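Local coordinates for protein dermonecrotic toxin (Pasteurella multocida, PDB 2EBF) that acts as a potent mitogenic, dermonecrotic toxin that induces bone resorption, its C-terminal region carrying a thiol protease-like catalytic triad, at residues D607-D612 and A635-M640; M646-T651 and H666-F671; F678-S683 and I696-V701. One frame throughout, in Å; residues are numbered along the deposited sequence.

Interaction 1: D607-D612 and A635-M640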
ATOM      1  N   ASP A 607      46.105   3.621  -7.142  1.00 29.58           N
ATOM      2  CA  ASP A 607      47.444   3.414  -7.707  1.00 29.07           C
ATOM      3  C   ASP A 607      48.447   2.980  -6.635  1.00 28.31           C
ATOM      4  O   ASP A 607      49.193   2.018  -6.834  1.00 27.56           O
ATOM      5  CB  ASP A 607      47.937   4.682  -8.414  1.00 29.47           C
ATOM      6  CG  ASP A 607      49.317   4.505  -9.048  1.00 31.31           C
ATOM      7  OD1 ASP A 607      49.410   3.907 -10.144  1.00 33.02           O
ATOM      8  OD2 ASP A 607      50.309   4.976  -8.458  1.00 32.77           O
ATOM      9  N   ALA A 608      48.451   3.695  -5.510  1.00 27.50           N
ATOM     10  CA  ALA A 608      49.313   3.387  -4.364  1.00 27.27           C
ATOM     11  C   ALA A 608      49.171   1.934  -3.892  1.00 26.93           C
ATOM     12  O   ALA A 608      50.169   1.224  -3.733  1.00 27.15           O
ATOM     13  CB  ALA A 608      49.017   4.340  -3.221  1.00 27.00           C
ATOM     14  N   ILE A 609      47.933   1.504  -3.680  1.00 26.80           N
ATOM     15  CA  ILE A 609      47.645   0.143  -3.227  1.00 26.87           C
ATOM     16  C   ILE A 609      48.130  -0.882  -4.250  1.00 27.30           C
ATOM     17  O   ILE A 609      48.804  -1.848  -3.899  1.00 26.75           O
ATOM     18  CB  ILE A 609      46.141  -0.053  -2.956  1.00 26.75           C
ATOM     19  CG1 ILE A 609      45.692   0.852  -1.805  1.00 27.18           C
ATOM     20  CG2 ILE A 609      45.848  -1.513  -2.611  1.00 27.17           C
ATOM     21  CD1 ILE A 609      44.215   1.172  -1.800  1.00 26.97           C
ATOM     22  N   LYS A 610      47.797  -0.658  -5.519  1.00 27.67           N
ATOM     23  CA  LYS A 610      48.163  -1.604  -6.572  1.00 29.06           C
ATOM     24  C   LYS A 610      49.676  -1.672  -6.771  1.00 29.17           C
ATOM     25  O   LYS A 610      50.207  -2.704  -7.191  1.00 29.19           O
ATOM     26  CB  LYS A 610      47.467  -1.239  -7.884  1.00 29.20           C
ATOM     27  CG  LYS A 610      45.984  -1.498  -7.846  1.00 30.97           C
ATOM     28  CD  LYS A 610      45.310  -1.106  -9.139  1.00 34.23           C
ATOM     29  CE  LYS A 610      43.946  -1.776  -9.233  1.00 36.83           C
ATOM     30  NZ  LYS A 610      42.937  -0.862  -9.842  1.00 39.17           N
ATOM     31  N   ASN A 611      50.356  -0.569  -6.456  1.00 29.80           N
ATOM     32  CA  ASN A 611      51.810  -0.499  -6.548  1.00 30.46           C
ATOM     33  C   ASN A 611      52.541  -0.646  -5.217  1.00 30.08           C
ATOM     34  O   ASN A 611      53.708  -0.285  -5.107  1.00 30.23           O
ATOM     35  CB  ASN A 611      52.240   0.790  -7.256  1.00 31.20           C
ATOM     36  CG  ASN A 611      51.963   0.742  -8.733  1.00 33.45           C
ATOM     37  OD1 ASN A 611      52.619   0.004  -9.472  1.00 35.96           O
ATOM     38  ND2 ASN A 611      50.981   1.519  -9.179  1.00 36.01           N
ATOM     39  N   ASP A 612      51.867  -1.194  -4.211  1.00 29.58           N
ATOM     40  CA  ASP A 612      52.521  -1.443  -2.934  1.00 29.14           C
ATOM     41  C   ASP A 612      53.199  -2.814  -2.943  1.00 28.85           C
ATOM     42  O   ASP A 612      52.570  -3.822  -3.261  1.00 27.83           O
ATOM     43  CB  ASP A 612      51.528  -1.325  -1.774  1.00 29.30           C
ATOM     44  CG  ASP A 612      52.213  -1.419  -0.425  1.00 30.16           C
ATOM     45  OD1 ASP A 612      52.141  -2.489   0.196  1.00 29.38           O
ATOM     46  OD2 ASP A 612      52.864  -0.429  -0.016  1.00 32.16           O
ATOM     47  N   ALA A 635      45.598  -5.049   7.416  1.00 28.68           N
ATOM     48  CA  ALA A 635      46.755  -4.629   8.219  1.00 29.10           C
ATOM     49  C   ALA A 635      47.696  -3.729   7.402  1.00 29.17           C
ATOM     50  O   ALA A 635      48.173  -2.697   7.893  1.00 28.88           O
ATOM     51  CB  ALA A 635      47.495  -5.852   8.748  1.00 29.19           C
ATOM     52  N   ARG A 636      47.943  -4.105   6.150  1.00 28.86           N
ATOM     53  CA  ARG A 636      48.783  -3.273   5.274  1.00 28.90           C
ATOM     54  C   ARG A 636      48.108  -1.938   4.949  1.00 28.57           C
ATOM     55  O   ARG A 636      48.753  -0.894   4.982  1.00 28.67           O
ATOM     56  CB  ARG A 636      49.190  -4.033   4.000  1.00 28.70           C
ATOM     57  CG  ARG A 636      50.169  -3.285   3.077  1.00 29.01           C
ATOM     58  CD  ARG A 636      51.397  -2.720   3.815  1.00 30.54           C
ATOM     59  NE  ARG A 636      52.179  -1.827   2.965  1.00 31.59           N
ATOM     60  CZ  ARG A 636      53.020  -0.897   3.410  1.00 33.53           C
ATOM     61  NH1 ARG A 636      53.207  -0.717   4.712  1.00 33.30           N
ATOM     62  NH2 ARG A 636      53.671  -0.135   2.544  1.00 34.16           N
ATOM     63  N   LEU A 637      46.811  -1.960   4.657  1.00 28.26           N
ATOM     64  CA  LEU A 637      46.072  -0.717   4.421  1.00 28.46           C
ATOM     65  C   LEU A 637      46.219   0.261   5.592  1.00 29.21           C
ATOM     66  O   LEU A 637      46.365   1.461   5.387  1.00 29.13           O
ATOM     67  CB  LEU A 637      44.590  -0.990   4.158  1.00 27.94           C
ATOM     68  CG  LEU A 637      44.181  -1.636   2.831  1.00 27.57           C
ATOM     69  CD1 LEU A 637      42.687  -1.959   2.849  1.00 27.19           C
ATOM     70  CD2 LEU A 637      44.536  -0.725   1.627  1.00 26.48           C
ATOM     71  N   LYS A 638      46.176  -0.274   6.810  1.00 30.68           N
ATOM     72  CA  LYS A 638      46.362   0.506   8.033  1.00 31.83           C
ATOM     73  C   LYS A 638      47.756   1.116   8.065  1.00 32.32           C
ATOM     74  O   LYS A 638      47.900   2.328   8.248  1.00 32.62           O
ATOM     75  CB  LYS A 638      46.147  -0.383   9.260  1.00 32.24           C
ATOM     76  CG  LYS A 638      46.161   0.366  10.588  1.00 33.71           C
ATOM     77  CD  LYS A 638      46.146  -0.615  11.741  1.00 36.34           C
ATOM     78  CE  LYS A 638      46.205   0.089  13.086  1.00 37.50           C
ATOM     79  NZ  LYS A 638      46.613  -0.900  14.144  1.00 38.05           N
ATOM     80  N   ASP A 639      48.774   0.275   7.871  1.00 32.80           N
ATOM     81  CA  ASP A 639      50.162   0.738   7.832  1.00 33.50           C
ATOM     82  C   ASP A 639      50.425   1.754   6.718  1.00 33.22           C
ATOM     83  O   ASP A 639      51.326   2.582   6.842  1.00 33.61           O
ATOM     84  CB  ASP A 639      51.132  -0.442   7.701  1.00 33.99           C
ATOM     85  CG  ASP A 639      51.152  -1.327   8.933  1.00 35.98           C
ATOM     86  OD1 ASP A 639      50.482  -0.987   9.932  1.00 38.70           O
ATOM     87  OD2 ASP A 639      51.838  -2.373   8.898  1.00 38.88           O
ATOM     88  N   MET A 640      49.647   1.690   5.640  1.00 32.46           N
ATOM     89  CA  MET A 640      49.724   2.678   4.560  1.00 32.34           C
ATOM     90  C   MET A 640      49.050   4.005   4.913  1.00 32.62           C
ATOM     91  O   MET A 640      49.131   4.975   4.153  1.00 32.85           O
ATOM     92  CB  MET A 640      49.110   2.126   3.273  1.00 31.85           C
ATOM     93  CG  MET A 640      49.939   1.048   2.601  1.00 31.44           C
ATOM     94  SD  MET A 640      49.068   0.296   1.222  1.00 32.36           S
ATOM     95  CE  MET A 640      49.136   1.620   0.011  1.00 31.80           C
TER

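Interaction 2: M646-T651 and H666-F671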
ATOM      1  N   MET A 646      34.897  -2.140   6.923  1.00 28.69           N
ATOM      2  CA  MET A 646      34.383  -3.391   7.494  1.00 29.11           C
ATOM      3  C   MET A 646      34.732  -4.589   6.627  1.00 28.00           C
ATOM      4  O   MET A 646      34.873  -5.707   7.123  1.00 26.59           O
ATOM      5  CB  MET A 646      32.864  -3.337   7.593  1.00 28.83           C
ATOM      6  CG  MET A 646      32.339  -2.209   8.427  1.00 30.73           C
ATOM      7  SD  MET A 646      30.550  -2.231   8.482  1.00 33.67           S
ATOM      8  CE  MET A 646      30.125  -1.787   6.802  1.00 33.27           C
ATOM      9  N   GLY A 647      34.848  -4.341   5.322  1.00 26.84           N
ATOM     10  CA  GLY A 647      35.087  -5.407   4.360  1.00 26.32           C
ATOM     11  C   GLY A 647      33.755  -5.914   3.835  1.00 25.45           C
ATOM     12  O   GLY A 647      32.702  -5.324   4.106  1.00 26.23           O
ATOM     13  N   ALA A 648      33.790  -7.019   3.104  1.00 24.24           N
ATOM     14  CA  ALA A 648      32.574  -7.607   2.562  1.00 23.72           C
ATOM     15  C   ALA A 648      32.808  -9.074   2.249  1.00 23.71           C
ATOM     16  O   ALA A 648      33.928  -9.483   1.974  1.00 23.33           O
ATOM     17  CB  ALA A 648      32.131  -6.856   1.296  1.00 23.17           C
ATOM     18  N   SER A 649      31.735  -9.858   2.317  1.00 23.67           N
ATOM     19  CA  SER A 649      31.779 -11.263   1.964  1.00 23.55           C
ATOM     20  C   SER A 649      30.583 -11.599   1.089  1.00 23.62           C
ATOM     21  O   SER A 649      29.505 -11.011   1.213  1.00 24.75           O
ATOM     22  CB  SER A 649      31.774 -12.125   3.226  1.00 23.64           C
ATOM     23  OG  SER A 649      32.846 -11.770   4.066  1.00 23.62           O
ATOM     24  N   ILE A 650      30.782 -12.537   0.179  1.00 24.40           N
ATOM     25  CA  ILE A 650      29.710 -12.990  -0.683  1.00 24.13           C
ATOM     26  C   ILE A 650      29.720 -14.510  -0.726  1.00 24.06           C
ATOM     27  O   ILE A 650      30.781 -15.122  -0.781  1.00 23.78           O
ATOM     28  CB  ILE A 650      29.823 -12.375  -2.096  1.00 24.59           C
ATOM     29  CG1 ILE A 650      28.637 -12.836  -2.951  1.00 26.10           C
ATOM     30  CG2 ILE A 650      31.197 -12.702  -2.736  1.00 24.03           C
ATOM     31  CD1 ILE A 650      28.460 -12.080  -4.261  1.00 25.66           C
ATOM     32  N   THR A 651      28.532 -15.104  -0.696  1.00 24.96           N
ATOM     33  CA  THR A 651      28.394 -16.558  -0.706  1.00 25.69           C
ATOM     34  C   THR A 651      27.250 -16.947  -1.641  1.00 25.83           C
ATOM     35  O   THR A 651      26.315 -16.179  -1.824  1.00 26.41           O
ATOM     36  CB  THR A 651      28.183 -17.122   0.718  1.00 26.22           C
ATOM     37  OG1 THR A 651      28.143 -18.553   0.674  1.00 26.07           O
ATOM     38  CG2 THR A 651      26.896 -16.575   1.359  1.00 25.51           C
ATOM     39  N   HIS A 666      33.525 -15.939  -0.929  1.00 24.01           N
ATOM     40  CA  HIS A 666      34.700 -15.108  -1.119  1.00 23.48           C
ATOM     41  C   HIS A 666      34.571 -13.933  -0.170  1.00 23.50           C
ATOM     42  O   HIS A 666      33.468 -13.622   0.288  1.00 23.04           O
ATOM     43  CB  HIS A 666      34.788 -14.616  -2.573  1.00 24.09           C
ATOM     44  CG  HIS A 666      36.053 -13.862  -2.886  1.00 23.25           C
ATOM     45  ND1 HIS A 666      37.278 -14.206  -2.353  1.00 24.26           N
ATOM     46  CD2 HIS A 666      36.285 -12.819  -3.716  1.00 22.51           C
ATOM     47  CE1 HIS A 666      38.206 -13.392  -2.826  1.00 24.46           C
ATOM     48  NE2 HIS A 666      37.626 -12.531  -3.645  1.00 22.50           N
ATOM     49  N   THR A 667      35.694 -13.284   0.126  1.00 23.38           N
ATOM     50  CA  THR A 667      35.713 -12.192   1.096  1.00 23.29           C
ATOM     51  C   THR A 667      36.818 -11.206   0.730  1.00 24.20           C
ATOM     52  O   THR A 667      37.774 -11.560   0.029  1.00 24.25           O
ATOM     53  CB  THR A 667      35.876 -12.762   2.552  1.00 23.45           C
ATOM     54  OG1 THR A 667      35.501 -11.771   3.524  1.00 24.27           O
ATOM     55  CG2 THR A 667      37.305 -13.255   2.805  1.00 23.98           C
ATOM     56  N   THR A 668      36.683  -9.966   1.189  1.00 23.92           N
ATOM     57  CA  THR A 668      37.676  -8.945   0.895  1.00 24.32           C
ATOM     58  C   THR A 668      37.742  -7.937   2.044  1.00 24.48           C
ATOM     59  O   THR A 668      36.726  -7.639   2.684  1.00 24.16           O
ATOM     60  CB  THR A 668      37.350  -8.214  -0.455  1.00 23.94           C
ATOM     61  OG1 THR A 668      38.414  -7.314  -0.811  1.00 25.14           O
ATOM     62  CG2 THR A 668      36.050  -7.415  -0.347  1.00 24.30           C
ATOM     63  N   ALA A 669      38.952  -7.448   2.310  1.00 24.15           N
ATOM     64  CA  ALA A 669      39.148  -6.222   3.070  1.00 24.27           C
ATOM     65  C   ALA A 669      38.736  -5.028   2.214  1.00 24.91           C
ATOM     66  O   ALA A 669      38.510  -5.160   1.004  1.00 24.69           O
ATOM     67  CB  ALA A 669      40.604  -6.091   3.479  1.00 24.35           C
ATOM     68  N   SER A 670      38.644  -3.860   2.840  1.00 24.70           N
ATOM     69  CA  SER A 670      38.312  -2.644   2.118  1.00 25.71           C
ATOM     70  C   SER A 670      38.966  -1.450   2.804  1.00 26.29           C
ATOM     71  O   SER A 670      39.416  -1.544   3.957  1.00 25.29           O
ATOM     72  CB  SER A 670      36.788  -2.458   2.061  1.00 25.88           C
ATOM     73  OG  SER A 670      36.256  -2.307   3.363  1.00 26.35           O
ATOM     74  N   PHE A 671      39.053  -0.341   2.082  1.00 26.78           N
ATOM     75  CA  PHE A 671      39.398   0.927   2.712  1.00 28.29           C
ATOM     76  C   PHE A 671      38.204   1.854   2.550  1.00 29.41           C
ATOM     77  O   PHE A 671      37.347   1.634   1.689  1.00 29.32           O
ATOM     78  CB  PHE A 671      40.703   1.533   2.143  1.00 28.25           C
ATOM     79  CG  PHE A 671      40.578   2.064   0.741  1.00 28.20           C
ATOM     80  CD1 PHE A 671      40.255   3.397   0.514  1.00 29.85           C
ATOM     81  CD2 PHE A 671      40.809   1.241  -0.355  1.00 29.07           C
ATOM     82  CE1 PHE A 671      40.131   3.891  -0.773  1.00 29.48           C
ATOM     83  CE2 PHE A 671      40.690   1.731  -1.658  1.00 28.04           C
ATOM     84  CZ  PHE A 671      40.358   3.056  -1.868  1.00 30.41           C
TER

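Interaction 3: F678-S683 and I696-V701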
ATOM      1  N   PHE A 678      35.686   0.618  -0.471  1.00 30.30           N
ATOM      2  CA  PHE A 678      36.279   0.128  -1.710  1.00 29.05           C
ATOM      3  C   PHE A 678      37.007  -1.170  -1.425  1.00 28.25           C
ATOM      4  O   PHE A 678      37.975  -1.178  -0.663  1.00 28.28           O
ATOM      5  CB  PHE A 678      37.263   1.158  -2.245  1.00 29.21           C
ATOM      6  CG  PHE A 678      36.607   2.402  -2.765  1.00 29.29           C
ATOM      7  CD1 PHE A 678      36.272   2.506  -4.106  1.00 29.79           C
ATOM      8  CD2 PHE A 678      36.307   3.457  -1.905  1.00 30.43           C
ATOM      9  CE1 PHE A 678      35.659   3.649  -4.598  1.00 29.87           C
ATOM     10  CE2 PHE A 678      35.686   4.609  -2.389  1.00 30.74           C
ATOM     11  CZ  PHE A 678      35.364   4.698  -3.738  1.00 29.71           C
ATOM     12  N   ALA A 679      36.533  -2.269  -2.014  1.00 27.06           N
ATOM     13  CA  ALA A 679      37.188  -3.565  -1.852  1.00 26.24           C
ATOM     14  C   ALA A 679      38.642  -3.498  -2.320  1.00 25.83           C
ATOM     15  O   ALA A 679      38.938  -2.875  -3.339  1.00 26.28           O
ATOM     16  CB  ALA A 679      36.448  -4.622  -2.637  1.00 26.28           C
ATOM     17  N   VAL A 680      39.536  -4.124  -1.556  1.00 25.33           N
ATOM     18  CA  VAL A 680      40.926  -4.333  -1.972  1.00 24.97           C
ATOM     19  C   VAL A 680      41.148  -5.842  -1.926  1.00 24.88           C
ATOM     20  O   VAL A 680      41.467  -6.421  -0.884  1.00 24.77           O
ATOM     21  CB  VAL A 680      41.945  -3.549  -1.097  1.00 24.93           C
ATOM     22  CG1 VAL A 680      43.393  -3.881  -1.500  1.00 24.83           C
ATOM     23  CG2 VAL A 680      41.710  -2.052  -1.229  1.00 23.78           C
ATOM     24  N   ASP A 681      40.950  -6.477  -3.070  1.00 24.34           N
ATOM     25  CA  ASP A 681      40.829  -7.925  -3.112  1.00 24.49           C
ATOM     26  C   ASP A 681      42.040  -8.517  -3.837  1.00 24.83           C
ATOM     27  O   ASP A 681      42.089  -8.555  -5.074  1.00 24.72           O
ATOM     28  CB  ASP A 681      39.502  -8.287  -3.778  1.00 24.87           C
ATOM     29  CG  ASP A 681      39.299  -9.779  -3.955  1.00 23.48           C
ATOM     30  OD1 ASP A 681      40.145 -10.591  -3.538  1.00 23.68           O
ATOM     31  OD2 ASP A 681      38.264 -10.137  -4.538  1.00 23.29           O
ATOM     32  N   ALA A 682      43.006  -8.971  -3.042  1.00 24.25           N
ATOM     33  CA  ALA A 682      44.263  -9.513  -3.535  1.00 25.24           C
ATOM     34  C   ALA A 682      44.194 -11.017  -3.837  1.00 25.46           C
ATOM     35  O   ALA A 682      45.208 -11.643  -4.173  1.00 25.87           O
ATOM     36  CB  ALA A 682      45.383  -9.216  -2.542  1.00 24.95           C
ATOM     37  N   SER A 683      43.000 -11.588  -3.773  1.00 26.05           N
ATOM     38  CA  SER A 683      42.851 -13.011  -4.075  1.00 27.13           C
ATOM     39  C   SER A 683      41.765 -13.340  -5.095  1.00 26.96           C
ATOM     40  O   SER A 683      41.350 -14.486  -5.202  1.00 27.83           O
ATOM     41  CB  SER A 683      42.654 -13.802  -2.779  1.00 27.31           C
ATOM     42  OG  SER A 683      41.401 -13.504  -2.207  1.00 29.55           O
ATOM     43  N   ILE A 696      45.286  -7.325  -8.054  1.00 27.25           N
ATOM     44  CA  ILE A 696      44.534  -6.788  -6.918  1.00 26.57           C
ATOM     45  C   ILE A 696      43.305  -6.063  -7.442  1.00 26.23           C
ATOM     46  O   ILE A 696      43.423  -5.060  -8.164  1.00 26.39           O
ATOM     47  CB  ILE A 696      45.390  -5.816  -6.045  1.00 26.82           C
ATOM     48  CG1 ILE A 696      46.667  -6.506  -5.541  1.00 25.82           C
ATOM     49  CG2 ILE A 696      44.564  -5.248  -4.876  1.00 26.02           C
ATOM     50  CD1 ILE A 696      47.728  -5.522  -5.053  1.00 26.68           C
ATOM     51  N   LEU A 697      42.136  -6.590  -7.092  1.00 25.35           N
ATOM     52  CA  LEU A 697      40.860  -6.026  -7.526  1.00 25.30           C
ATOM     53  C   LEU A 697      40.352  -4.949  -6.574  1.00 24.91           C
ATOM     54  O   LEU A 697      40.114  -5.208  -5.389  1.00 25.35           O
ATOM     55  CB  LEU A 697      39.809  -7.140  -7.665  1.00 24.47           C
ATOM     56  CG  LEU A 697      38.389  -6.725  -8.074  1.00 24.90           C
ATOM     57  CD1 LEU A 697      38.371  -5.951  -9.398  1.00 25.59           C
ATOM     58  CD2 LEU A 697      37.488  -7.955  -8.182  1.00 25.55           C
ATOM     59  N   ILE A 698      40.186  -3.735  -7.095  1.00 25.21           N
ATOM     60  CA  ILE A 698      39.657  -2.623  -6.302  1.00 25.18           C
ATOM     61  C   ILE A 698      38.403  -2.057  -6.953  1.00 25.92           C
ATOM     62  O   ILE A 698      38.454  -1.527  -8.076  1.00 25.68           O
ATOM     63  CB  ILE A 698      40.722  -1.507  -6.081  1.00 25.45           C
ATOM     64  CG1 ILE A 698      41.958  -2.104  -5.387  1.00 24.42           C
ATOM     65  CG2 ILE A 698      40.122  -0.323  -5.292  1.00 23.54           C
ATOM     66  CD1 ILE A 698      43.143  -1.153  -5.282  1.00 24.86           C
ATOM     67  N   LEU A 699      37.282  -2.193  -6.250  1.00 25.88           N
ATOM     68  CA  LEU A 699      35.998  -1.648  -6.691  1.00 26.81           C
ATOM     69  C   LEU A 699      35.166  -1.232  -5.494  1.00 27.32           C
ATOM     70  O   LEU A 699      35.374  -1.748  -4.386  1.00 27.16           O
ATOM     71  CB  LEU A 699      35.199  -2.687  -7.496  1.00 26.64           C
ATOM     72  CG  LEU A 699      35.566  -3.065  -8.923  1.00 26.88           C
ATOM     73  CD1 LEU A 699      34.865  -4.378  -9.300  1.00 26.78           C
ATOM     74  CD2 LEU A 699      35.228  -1.941  -9.922  1.00 27.88           C
ATOM     75  N   PRO A 700      34.192  -0.326  -5.707  1.00 27.79           N
ATOM     76  CA  PRO A 700      33.249  -0.107  -4.615  1.00 28.33           C
ATOM     77  C   PRO A 700      32.589  -1.436  -4.263  1.00 28.77           C
ATOM     78  O   PRO A 700      32.341  -2.247  -5.159  1.00 29.12           O
ATOM     79  CB  PRO A 700      32.239   0.869  -5.216  1.00 27.71           C
ATOM     80  CG  PRO A 700      33.029   1.585  -6.297  1.00 28.71           C
ATOM     81  CD  PRO A 700      33.867   0.496  -6.887  1.00 27.99           C
ATOM     82  N   VAL A 701      32.338  -1.669  -2.976  1.00 29.36           N
ATOM     83  CA  VAL A 701      31.969  -3.014  -2.504  1.00 29.83           C
ATOM     84  C   VAL A 701      30.807  -3.664  -3.287  1.00 30.23           C
ATOM     85  O   VAL A 701      30.862  -4.849  -3.608  1.00 29.25           O
ATOM     86  CB  VAL A 701      31.777  -3.104  -0.953  1.00 30.06           C
ATOM     87  CG1 VAL A 701      33.131  -2.979  -0.226  1.00 29.01           C
ATOM     88  CG2 VAL A 701      30.791  -2.074  -0.448  1.00 30.28           C
TER

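Interaction 1: D607-D612 and A635-M640
Ile609 and Leu637 mark the closest backbone approach, with their CA atoms 7.9 Å apart where the C-terminal part of helix 596-610 meets that of helix 629-639. Just beyond the first helix, Asp612 and Arg636 reach for each other from opposite directions and form a side-on salt bridge. Arg636 NE gives its N-H to Asp612 OD1 at 2.8 Å, while Arg636 NH2 gives one to Asp612 OD2 at 2.7 Å. Both bonds are nearly straight, with an N-H...O angle of 165°, and both oxygens lie close to the guanidinium plane. The match is not flat, however: the carboxylate is turned 32° against the guanidinium. OD2 receives its donor on the syn lone pair, and OD1 is also met on the syn side but with the donor well out of the carboxylate plane. Two bonds, one to each oxygen, restrict rotation of the carboxylate, and OD1 also caps the backbone N of Met615 at the start of helix 613-617. Met640 packs beside this pair. Its CG lies over one guanidinium face of Arg636, offset toward the rim, and its SD approaches Asp612 CG at 3.9 Å. A bend at the last torsion (chi3 72°) sets the methyl against the first helix, with Met640 CE 3.9 Å from Ile609 CA and 4.2 Å from Ala608 CB. Deeper still, the branch tips Ile609 CD1 and Leu637 CD2 touch at 3.9 Å, and both side chains rest on Phe671 of strand 660-673. A salt bridge between a buried aspartate and a partly exposed arginine thus adjoins an apolar layer, a helix-end to helix-end contact, with an N-cap aspartate in the salt bridge, laid on the antiparallel sheet of the toxin's C3 domain.

Interaction 2: M646-T651 and H666-F671
Ser649 and Thr667 face each other as a non-hydrogen-bonded pair of the antiparallel beta hairpin built from strands 643-656 and 660-673, whose short segments here run at 170° to each other. Their hydroxyls converge on one face of the sheet. Thr667 OG1 lies anti to its own nitrogen (chi1 -163°), and Ser649 OG beside its own, which brings the two oxygens within 2.7 Å. Both have further partners beyond the hairpin: Ser649 OG bonds to Val722 O, and Thr667 OG1 to Lys724 N. The opposite face carries Ala648 with Thr668 and Ile650 with His666, two hydrogen-bonded pairs. Evidence for that register is a double backbone bond in each: Ala648 N to Thr668 O at 3.0 Å with Thr668 N returning to Ala648 O, and Ile650 N to His666 O at 2.9 Å with His666 N returning to Ile650 O. Ile650 and His666 slant past one another, and the touching is done near the backbone, Ile650 CG2 lying 4.1 Å from His666 CB. The imidazole itself leads away from Ile650; its NE2 hydrogen-bonds to Asp681 OD2, and the ring lies against Trp704 of helix 701-711, which also packs on Ala648, Ile650 and Thr668. This is consistent with a His-Asp pair of the thiol protease-like triad reported for the C-terminal region. Next to the pairing, Gly647, with a positive phi (92°) and no CB, brings its CA within 3.2 Å of Thr668 O.

Interaction 3: F678-S683 and I696-V701
Asp681 and Leu697 form a hydrogen-bonded pair of an antiparallel sheet, in which weakly bonded strand 697-700 is the outermost member beside strand 676-681. Two backbone bonds fix it: Asp681 N to Leu697 O and Leu697 N to Asp681 O, both 2.8 Å. Along the Asp681 side chain, CB lies 3.5 Å from Leu697 O and 4.1 Å from Leu697 CB. With CG anti to the backbone nitrogen (chi1 177°), the carboxylate is turned away from the partner strand. There OD1 accepts the backbone N-H of Ser683 at 3.0 Å, an Asx turn, which ties the carboxylate to the backbone two residues on, and OD2 takes the indole NE1 of Trp704 besides His666 NE2. Held at both oxygens, the carboxylate has its orientation fixed. On the other face of the sheet, Val680 lies alongside Ile696 and Ile698, pointing the same way, with Val680 CG1 touching Ile696 CG2 at 3.8 Å and Val680 CG2 meeting Ile698 CG1. Toward the other end, the backbone bonding slackens: Ala679 N to Leu699 O is short but bent (134°), and the return bond is weak. Here the Phe678 ring slants against the proline, with CE1 3.8 Å from Pro700 CG.

In the fold
All three contacts belong to the C3 domain and follow one another in the chain, interaction 1 first and interaction 3 last. Interactions 2 and 3 belong to one six-stranded antiparallel sheet, where strands 660-673 and 676-681 are neighbours; their centres are about 8 Å apart. Interaction 1 lies on that sheet, its centre about 16 Å from interaction 2 and about 12 Å from interaction 3, with Ile609 CG2 reaching Val680 CG1 at 3.6 Å. His666 and Asp681 couple the two sheet contacts, as does a probable hydrogen bond of 2.9 Å between Phe671 O and Phe678 N. The sheet thus brings together a histidine and an aspartate that probably belong to the thiol protease-like triad, while helices 596-610 and 629-639 cover part of it.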